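Local coordinates for protein RNA 2'-o-ribose methyltransferase (Thermus thermophilus, PDB 1IPA) that probably methylates the ribose 2'-oxygen of RNA as a TrmH-family (SPOUT) enzyme whose active site is built on a deep trefoil knot, at residues E32-I37 with N58-Q63; A132-A137 with E143-A148; A204-P209 with L254-R259. All blocks are in the same frame, centred on the assembly; numbering follows the deposited sequence.

Contact 1 of 3, residues E32-I37 with N58-Q63; sequences EGAREI and NPEEQQ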
loop_
_atom_site.group_PDB
_atom_site.type_symbol
_atom_site.label_atom_id
_atom_site.label_comp_id
_atom_site.label_asym_id
_atom_site.label_seq_id
_atom_site.Cartn_x
_atom_site.Cartn_y
_atom_site.Cartn_z
ATOM N N GLU A 32 3.552 -8.041 -10.945
ATOM C CA GLU A 32 2.524 -8.341 -11.947
ATOM C C GLU A 32 1.763 -7.088 -12.413
ATOM O O GLU A 32 1.254 -6.317 -11.595
ATOM C CB GLU A 32 1.540 -9.370 -11.371
ATOM C CG GLU A 32 0.261 -9.588 -12.162
ATOM C CD GLU A 32 -0.497 -10.860 -11.731
ATOM O OE1 GLU A 32 -0.570 -11.153 -10.513
ATOM O OE2 GLU A 32 -1.031 -11.563 -12.618
ATOM N N GLY A 33 1.698 -6.888 -13.727
ATOM C CA GLY A 33 0.984 -5.748 -14.267
ATOM C C GLY A 33 1.873 -4.683 -14.874
ATOM O O GLY A 33 2.856 -4.254 -14.263
ATOM N N ALA A 34 1.512 -4.241 -16.073
ATOM C CA ALA A 34 2.271 -3.224 -16.790
ATOM C C ALA A 34 2.380 -1.894 -16.050
ATOM O O ALA A 34 3.427 -1.231 -16.097
ATOM C CB ALA A 34 1.663 -3.001 -18.160
ATOM N N ARG A 35 1.310 -1.484 -15.374
ATOM C CA ARG A 35 1.378 -0.214 -14.657
ATOM C C ARG A 35 2.223 -0.353 -13.391
ATOM O O ARG A 35 3.053 0.510 -13.101
ATOM C CB ARG A 35 -0.018 0.311 -14.302
ATOM C CG ARG A 35 0.009 1.789 -13.923
ATOM C CD ARG A 35 0.544 2.608 -15.089
ATOM N NE ARG A 35 1.336 3.764 -14.686
ATOM C CZ ARG A 35 0.845 4.972 -14.412
ATOM N NH1 ARG A 35 -0.462 5.208 -14.490
ATOM N NH2 ARG A 35 1.673 5.956 -14.071
ATOM N N GLU A 36 2.012 -1.432 -12.640
ATOM C CA GLU A 36 2.794 -1.663 -11.430
ATOM C C GLU A 36 4.276 -1.712 -11.798
ATOM O O GLU A 36 5.103 -1.092 -11.146
ATOM C CB GLU A 36 2.394 -2.977 -10.756
ATOM C CG GLU A 36 0.999 -2.989 -10.150
ATOM C CD GLU A 36 -0.096 -2.831 -11.194
ATOM O OE1 GLU A 36 0.129 -3.212 -12.365
ATOM O OE2 GLU A 36 -1.186 -2.337 -10.838
ATOM N N ILE A 37 4.605 -2.448 -12.856
ATOM C CA ILE A 37 5.989 -2.554 -13.302
ATOM C C ILE A 37 6.546 -1.175 -13.656
ATOM O O ILE A 37 7.682 -0.844 -13.307
ATOM C CB ILE A 37 6.107 -3.489 -14.528
ATOM C CG1 ILE A 37 5.877 -4.939 -14.097
ATOM C CG2 ILE A 37 7.458 -3.322 -15.186
ATOM C CD1 ILE A 37 5.711 -5.916 -15.240
ATOM N N ASN A 58 -1.250 -6.516 -24.283
ATOM C CA ASN A 58 -2.182 -5.454 -24.652
ATOM C C ASN A 58 -1.356 -4.191 -24.922
ATOM O O ASN A 58 -0.157 -4.162 -24.637
ATOM C CB ASN A 58 -3.225 -5.210 -23.548
ATOM C CG ASN A 58 -2.604 -4.900 -22.199
ATOM O OD1 ASN A 58 -1.696 -4.075 -22.090
ATOM N ND2 ASN A 58 -3.109 -5.550 -21.159
ATOM N N PRO A 59 -1.978 -3.140 -25.483
ATOM C CA PRO A 59 -1.281 -1.885 -25.793
ATOM C C PRO A 59 -0.402 -1.342 -24.676
ATOM O O PRO A 59 0.777 -1.045 -24.889
ATOM C CB PRO A 59 -2.423 -0.937 -26.140
ATOM C CG PRO A 59 -3.417 -1.854 -26.780
ATOM C CD PRO A 59 -3.403 -3.044 -25.851
ATOM N N GLU A 60 -0.982 -1.201 -23.487
ATOM C CA GLU A 60 -0.248 -0.687 -22.341
ATOM C C GLU A 60 0.931 -1.592 -22.008
ATOM O O GLU A 60 2.049 -1.119 -21.824
ATOM C CB GLU A 60 -1.173 -0.552 -21.129
ATOM C CG GLU A 60 -0.444 -0.183 -19.848
ATOM C CD GLU A 60 -1.379 0.295 -18.752
ATOM O OE1 GLU A 60 -2.524 -0.210 -18.672
ATOM O OE2 GLU A 60 -0.960 1.169 -17.960
ATOM N N GLU A 61 0.680 -2.893 -21.937
ATOM C CA GLU A 61 1.741 -3.844 -21.645
ATOM C C GLU A 61 2.818 -3.781 -22.721
ATOM O O GLU A 61 3.986 -4.063 -22.466
ATOM C CB GLU A 61 1.171 -5.258 -21.563
ATOM C CG GLU A 61 0.476 -5.547 -20.259
ATOM C CD GLU A 61 -0.347 -6.812 -20.312
ATOM O OE1 GLU A 61 -0.786 -7.283 -19.247
ATOM O OE2 GLU A 61 -0.563 -7.334 -21.421
ATOM N N GLN A 62 2.413 -3.394 -23.926
ATOM C CA GLN A 62 3.336 -3.294 -25.047
ATOM C C GLN A 62 4.272 -2.089 -24.920
ATOM O O GLN A 62 5.464 -2.190 -25.217
ATOM C CB GLN A 62 2.549 -3.211 -26.361
ATOM C CG GLN A 62 3.360 -3.573 -27.599
ATOM C CD GLN A 62 3.816 -5.030 -27.599
ATOM O OE1 GLN A 62 2.995 -5.954 -27.522
ATOM N NE2 GLN A 62 5.129 -5.242 -27.690
ATOM N N GLN A 63 3.744 -0.949 -24.481
ATOM C CA GLN A 63 4.586 0.231 -24.333
ATOM C C GLN A 63 5.500 0.110 -23.119
ATOM O O GLN A 63 6.575 0.708 -23.093
ATOM C CB GLN A 63 3.744 1.516 -24.263
ATOM C CG GLN A 63 2.767 1.643 -23.097
ATOM C CD GLN A 63 3.389 2.246 -21.842
ATOM O OE1 GLN A 63 4.309 3.059 -21.915
ATOM N NE2 GLN A 63 2.864 1.867 -20.685
#
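Ala34 and Arg35, in the first turn of helix 34-42, meet Glu60 and Glu61 in the first turn of helix 59-66, joining two helix starts within the eL30-like domain, which probably binds RNA. Gly33, just before this contact, is the N-cap of its helix; its backbone angles would jam a side chain against the carbonyl O of Glu32. Ala34 comes next and carries the packing: its CA lies 4.9 Å from Glu61 CA, and its methyl CB rests 3.5 Å from Glu61 CG, with Glu60 CG beside it. Glu61 turns CG to the amide side of its own backbone (chi1 -78°) and keeps an extended chain, which carries the carboxylate back to the start of helix 59-66. There OE2 accepts Asn58 N at 3.1 Å in a nearly straight bond (172°), met on the anti side but tilted 25° from the carboxylate plane, while Glu61 N donates to Asn58 OD1 at 2.7 Å; this exchange is a capping box. Glu61 OE1 accepts Gly95 N. Replacing Glu61 by an alanine is likely to leave Asn58 N and Gly95 N without their acceptor and open a gap beside the Ala34 methyl. Arg35 follows, its chain crossing that of Glu60 at about a right angle. Its CD lies 3.5 Å from Glu60 OE2, but the charged ends do not pair, and Arg35 NE forms a salt bridge with Glu38 instead. Ile37 turns to Val64, Leu96 and Ala98, while its N closes the first helical turn on Gly33 O at 2.9 Å.

Contact 2 of 3, residues A132-A137 with E143-A148; sequences AVLRSA and EAVLVA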
loop_
_atom_site.group_PDB
_atom_site.type_symbol
_atom_site.label_atom_id
_atom_site.label_comp_id
_atom_site.label_asym_id
_atom_site.label_seq_id
_atom_site.Cartn_x
_atom_site.Cartn_y
_atom_site.Cartn_z
ATOM N N ALA A 132 -4.916 -1.375 -0.381
ATOM C CA ALA A 132 -6.065 -0.524 -0.697
ATOM C C ALA A 132 -5.944 0.799 0.057
ATOM O O ALA A 132 -6.206 1.863 -0.502
ATOM C CB ALA A 132 -7.391 -1.240 -0.334
ATOM N N VAL A 133 -5.538 0.727 1.323
ATOM C CA VAL A 133 -5.357 1.920 2.149
ATOM C C VAL A 133 -4.295 2.859 1.588
ATOM O O VAL A 133 -4.482 4.073 1.575
ATOM C CB VAL A 133 -4.962 1.555 3.595
ATOM C CG1 VAL A 133 -4.620 2.825 4.379
ATOM C CG2 VAL A 133 -6.101 0.805 4.268
ATOM N N LEU A 134 -3.179 2.298 1.123
ATOM C CA LEU A 134 -2.092 3.105 0.546
ATOM C C LEU A 134 -2.553 3.813 -0.719
ATOM O O LEU A 134 -2.133 4.922 -1.011
ATOM C CB LEU A 134 -0.878 2.221 0.239
ATOM C CG LEU A 134 -0.284 1.534 1.483
ATOM C CD1 LEU A 134 0.934 0.724 1.100
ATOM C CD2 LEU A 134 0.103 2.576 2.516
ATOM N N ARG A 135 -3.432 3.156 -1.459
ATOM C CA ARG A 135 -3.970 3.710 -2.686
ATOM C C ARG A 135 -4.836 4.927 -2.356
ATOM O O ARG A 135 -4.748 5.958 -3.024
ATOM C CB ARG A 135 -4.793 2.640 -3.398
ATOM C CG ARG A 135 -5.290 3.011 -4.777
ATOM C CD ARG A 135 -5.992 1.808 -5.367
ATOM N NE ARG A 135 -6.564 2.048 -6.682
ATOM C CZ ARG A 135 -7.306 1.157 -7.329
ATOM N NH1 ARG A 135 -7.558 -0.024 -6.770
ATOM N NH2 ARG A 135 -7.796 1.443 -8.529
ATOM N N SER A 136 -5.669 4.808 -1.326
ATOM C CA SER A 136 -6.526 5.921 -0.911
ATOM C C SER A 136 -5.690 7.076 -0.367
ATOM O O SER A 136 -5.976 8.232 -0.642
ATOM C CB SER A 136 -7.518 5.480 0.168
ATOM O OG SER A 136 -8.539 4.675 -0.380
ATOM N N ALA A 137 -4.662 6.756 0.410
ATOM C CA ALA A 137 -3.800 7.784 0.974
ATOM C C ALA A 137 -3.010 8.513 -0.127
ATOM O O ALA A 137 -2.773 9.722 -0.050
ATOM C CB ALA A 137 -2.856 7.165 1.974
ATOM N N GLU A 143 1.118 12.603 2.978
ATOM C CA GLU A 143 2.570 12.678 2.933
ATOM C C GLU A 143 3.170 11.361 3.423
ATOM O O GLU A 143 4.275 10.980 3.040
ATOM C CB GLU A 143 3.056 13.829 3.815
ATOM C CG GLU A 143 4.520 14.169 3.636
ATOM C CD GLU A 143 4.951 15.322 4.507
ATOM O OE1 GLU A 143 4.478 16.449 4.275
ATOM O OE2 GLU A 143 5.755 15.104 5.433
ATOM N N ALA A 144 2.436 10.656 4.270
ATOM C CA ALA A 144 2.933 9.397 4.786
ATOM C C ALA A 144 1.841 8.582 5.434
ATOM O O ALA A 144 0.821 9.116 5.866
ATOM C CB ALA A 144 4.045 9.654 5.805
ATOM N N VAL A 145 2.069 7.278 5.498
ATOM C CA VAL A 145 1.131 6.374 6.142
ATOM C C VAL A 145 1.909 5.672 7.224
ATOM O O VAL A 145 2.872 4.961 6.946
ATOM C CB VAL A 145 0.578 5.310 5.182
ATOM C CG1 VAL A 145 -0.282 4.319 5.957
ATOM C CG2 VAL A 145 -0.238 5.971 4.093
ATOM N N LEU A 146 1.515 5.887 8.467
ATOM C CA LEU A 146 2.207 5.239 9.554
ATOM C C LEU A 146 1.353 4.070 9.981
ATOM O O LEU A 146 0.219 4.245 10.430
ATOM C CB LEU A 146 2.421 6.210 10.719
ATOM C CG LEU A 146 3.101 7.520 10.328
ATOM C CD1 LEU A 146 3.350 8.352 11.574
ATOM C CD2 LEU A 146 4.410 7.226 9.599
ATOM N N VAL A 147 1.902 2.873 9.813
ATOM C CA VAL A 147 1.206 1.657 10.179
ATOM C C VAL A 147 1.671 1.161 11.546
ATOM O O VAL A 147 2.854 0.862 11.747
ATOM C CB VAL A 147 1.452 0.551 9.140
ATOM C CG1 VAL A 147 0.717 -0.719 9.555
ATOM C CG2 VAL A 147 0.988 1.024 7.761
ATOM N N ALA A 148 0.734 1.085 12.484
ATOM C CA ALA A 148 1.046 0.609 13.818
ATOM C C ALA A 148 0.850 -0.896 13.833
ATOM O O ALA A 148 -0.219 -1.368 14.197
ATOM C CB ALA A 148 0.129 1.267 14.846
#
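Val145 is the centre of this wholly apolar contact: from strand 144-148 it points at helix 127-140 and meets two of its side chains, Leu134 and Ala137, one helical turn apart. Both methyls of Val145 take part. CG1 lies anti to the backbone N (chi1 174°), which places CG2 beside that N, where it approaches Ala137 CB to 3.6 Å. Leu134 answers with a single branch. Its CD2 sits almost evenly against the forked end of the valine, 3.8 Å from Val145 CG2 and 3.9 Å from Val145 CG1, with Val145 CB equally near, so that this one methyl touches both branches and the CB between them. The CA to CB bond of Leu134 does not itself point at the strand; a first torsion that turns CG away from the carbonyl carbon (chi1 -61°) swings the branching end round to bring CD2 over. Ala137 needs no such turn, since its CB already faces the strand. Ala137 CB and Leu134 CD2 both touch CG2, from directions about at right angles, at a backbone separation of 7.2 Å between Leu134 CA and Val145 CA.

No hydrogen bond crosses the interface. The strand's backbone polar groups bond within the sheet: Ala144 and Leu146 with Leu119, Val145 with Arg170 and Leu172. Leu169 also touches Val145, Val166 touches Leu134, and Leu119 of strand 117-122 meets Ala137; all three residues are buried. Packing of this kind, with apolar residues of the connecting helix laid on the strand that follows it, belongs to a beta-alpha-beta crossover: here strand 117-122, helix 127-140 and strand 144-148, part of the parallel Rossmann-like sheet of the SPOUT methyltransferase domain.

Contact 3 of 3, residues A204-P209 with L254-R259; sequences ANLRPP and LYEALR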
loop_
_atom_site.group_PDB
_atom_site.type_symbol
_atom_site.label_atom_id
_atom_site.label_comp_id
_atom_site.label_asym_id
_atom_site.label_seq_id
_atom_site.Cartn_x
_atom_site.Cartn_y
_atom_site.Cartn_z
ATOM N N ALA A 204 -14.054 18.509 12.279
ATOM C CA ALA A 204 -12.684 18.596 12.754
ATOM C C ALA A 204 -11.923 19.550 11.846
ATOM O O ALA A 204 -12.315 19.770 10.707
ATOM C CB ALA A 204 -12.036 17.233 12.731
ATOM N N ASN A 205 -10.842 20.114 12.368
ATOM C CA ASN A 205 -9.985 21.045 11.637
ATOM C C ASN A 205 -8.792 20.258 11.117
ATOM O O ASN A 205 -7.859 19.967 11.873
ATOM C CB ASN A 205 -9.501 22.153 12.581
ATOM C CG ASN A 205 -8.442 23.046 11.956
ATOM O OD1 ASN A 205 -7.917 23.941 12.611
ATOM N ND2 ASN A 205 -8.130 22.814 10.692
ATOM N N LEU A 206 -8.810 19.926 9.832
ATOM C CA LEU A 206 -7.728 19.147 9.248
ATOM C C LEU A 206 -6.636 19.990 8.587
ATOM O O LEU A 206 -6.133 19.645 7.518
ATOM C CB LEU A 206 -8.312 18.131 8.258
ATOM C CG LEU A 206 -9.449 17.294 8.873
ATOM C CD1 LEU A 206 -9.979 16.301 7.862
ATOM C CD2 LEU A 206 -8.956 16.569 10.110
ATOM N N ARG A 207 -6.269 21.088 9.244
ATOM C CA ARG A 207 -5.223 21.985 8.756
ATOM C C ARG A 207 -3.928 21.208 8.500
ATOM O O ARG A 207 -3.458 20.472 9.361
ATOM C CB ARG A 207 -4.971 23.109 9.770
ATOM C CG ARG A 207 -3.554 23.669 9.735
ATOM C CD ARG A 207 -3.465 25.071 10.339
ATOM N NE ARG A 207 -4.105 26.073 9.487
ATOM C CZ ARG A 207 -3.740 26.336 8.234
ATOM N NH1 ARG A 207 -2.734 25.671 7.677
ATOM N NH2 ARG A 207 -4.386 27.258 7.531
ATOM N N PRO A 208 -3.328 21.402 7.313
ATOM C CA PRO A 208 -2.101 20.793 6.795
ATOM C C PRO A 208 -1.212 19.963 7.712
ATOM O O PRO A 208 -0.879 18.837 7.360
ATOM C CB PRO A 208 -1.382 21.972 6.172
ATOM C CG PRO A 208 -2.519 22.647 5.491
ATOM C CD PRO A 208 -3.643 22.613 6.533
ATOM N N PRO A 209 -0.789 20.494 8.873
ATOM C CA PRO A 209 0.059 19.626 9.704
ATOM C C PRO A 209 -0.846 18.807 10.614
ATOM O O PRO A 209 -1.288 19.320 11.633
ATOM C CB PRO A 209 0.908 20.617 10.502
ATOM C CG PRO A 209 0.769 21.914 9.749
ATOM C CD PRO A 209 -0.653 21.895 9.286
ATOM N N LEU A 254 -9.255 11.555 4.527
ATOM C CA LEU A 254 -8.189 12.231 3.801
ATOM C C LEU A 254 -8.692 13.193 2.719
ATOM O O LEU A 254 -8.080 14.250 2.500
ATOM C CB LEU A 254 -7.215 11.199 3.224
ATOM C CG LEU A 254 -6.554 10.333 4.310
ATOM C CD1 LEU A 254 -5.552 9.381 3.687
ATOM C CD2 LEU A 254 -5.867 11.226 5.334
ATOM N N TYR A 255 -9.793 12.852 2.050
ATOM C CA TYR A 255 -10.337 13.754 1.042
ATOM C C TYR A 255 -10.971 14.974 1.685
ATOM O O TYR A 255 -11.003 16.036 1.090
ATOM C CB TYR A 255 -11.351 13.050 0.135
ATOM C CG TYR A 255 -10.691 12.507 -1.108
ATOM C CD1 TYR A 255 -10.030 11.273 -1.089
ATOM C CD2 TYR A 255 -10.646 13.262 -2.278
ATOM C CE1 TYR A 255 -9.338 10.811 -2.202
ATOM C CE2 TYR A 255 -9.958 12.806 -3.397
ATOM C CZ TYR A 255 -9.306 11.584 -3.350
ATOM O OH TYR A 255 -8.621 11.133 -4.451
ATOM N N GLU A 256 -11.478 14.818 2.903
ATOM C CA GLU A 256 -12.073 15.934 3.629
ATOM C C GLU A 256 -10.949 16.884 4.043
ATOM O O GLU A 256 -11.155 18.090 4.170
ATOM C CB GLU A 256 -12.815 15.439 4.878
ATOM C CG GLU A 256 -13.106 16.550 5.921
ATOM C CD GLU A 256 -13.999 17.688 5.394
ATOM O OE1 GLU A 256 -14.130 18.712 6.103
ATOM O OE2 GLU A 256 -14.573 17.562 4.289
ATOM N N ALA A 257 -9.762 16.329 4.269
ATOM C CA ALA A 257 -8.608 17.144 4.644
ATOM C C ALA A 257 -8.213 17.941 3.408
ATOM O O ALA A 257 -7.916 19.124 3.489
ATOM C CB ALA A 257 -7.464 16.263 5.086
ATOM N N LEU A 258 -8.237 17.275 2.259
ATOM C CA LEU A 258 -7.909 17.899 0.989
ATOM C C LEU A 258 -8.943 18.963 0.644
ATOM O O LEU A 258 -8.618 19.975 0.022
ATOM C CB LEU A 258 -7.865 16.840 -0.120
ATOM C CG LEU A 258 -7.660 17.343 -1.554
ATOM C CD1 LEU A 258 -6.240 17.884 -1.704
ATOM C CD2 LEU A 258 -7.912 16.211 -2.554
ATOM N N ARG A 259 -10.192 18.740 1.044
ATOM C CA ARG A 259 -11.249 19.703 0.751
ATOM C C ARG A 259 -11.058 20.982 1.567
ATOM O O ARG A 259 -11.298 22.082 1.073
ATOM C CB ARG A 259 -12.631 19.105 1.050
ATOM C CG ARG A 259 -13.806 20.015 0.645
ATOM C CD ARG A 259 -15.124 19.545 1.230
ATOM N NE ARG A 259 -15.157 19.737 2.675
ATOM C CZ ARG A 259 -15.376 20.907 3.266
ATOM N NH1 ARG A 259 -15.593 21.990 2.535
ATOM N NH2 ARG A 259 -15.359 20.998 4.584
#
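Leu206 lays its side chain on the backbone of helix 246-261 at Ala257, where only a methyl stands up from the helix surface. The terminal CD1 of Leu206 lies 3.6 Å from Ala257 CA and 3.7 Å from Ala257 CB, and nearer the root Leu206 CB meets Ala257 CB at 3.8 Å. With CG set opposite the carbonyl carbon (chi1 -51°), CD1 also reaches the aliphatic part of Glu256, whose CG is 3.7 Å away. The chain of Glu256 bends at chi2, turning its carboxylate along the helix toward Arg259. The guanidinium grips it side-on with two nitrogens: Arg259 NE bonds to Glu256 OE2 at 2.8 Å and nearly straight (175°), while Arg259 NH2 bonds to Glu256 OE1 at 3.0 Å. The carboxylate carbon CD of Glu256 lies at the guanidinium edge, in its plane. This contact ties the loop before strand 210-214 to the C-terminal helix that packs against the parallel sheet of the SPOUT domain, with Ala257 also touching Leu117 of strand 117-122. Farther out, Gln260 couples the two sides: its OE1 accepts Leu206 N, and its NE2 donates to Ala204 O and to Glu256 OE1. That oxygen therefore holds two donors; together with the Arg259 bond to OE2, this is likely to hold the carboxylate in its rotation. Tyr201 and Trp202 touch the Glu256 side chain.

In the fold
From the N terminus the three contacts follow one another in series; none nests in or crosses another. Contact 1 closes the loop running through strand 47-53 and joins two helices of the eL30-like domain. Contact 2, centred about 24 Å away, closes the tight turn from helix 127-140 into strand 144-148 of the Rossmann-like domain. Contact 3 closes a longer span, from the loop before strand 210-214 to the C-terminal helix 246-261. Contacts 2 and 3 touch where helices 127-140 and 246-261 pack together, Ala137 CA meeting Leu254 CD1 at 3.6 Å; contact 1 touches neither, its centre about 34 Å from that of contact 3.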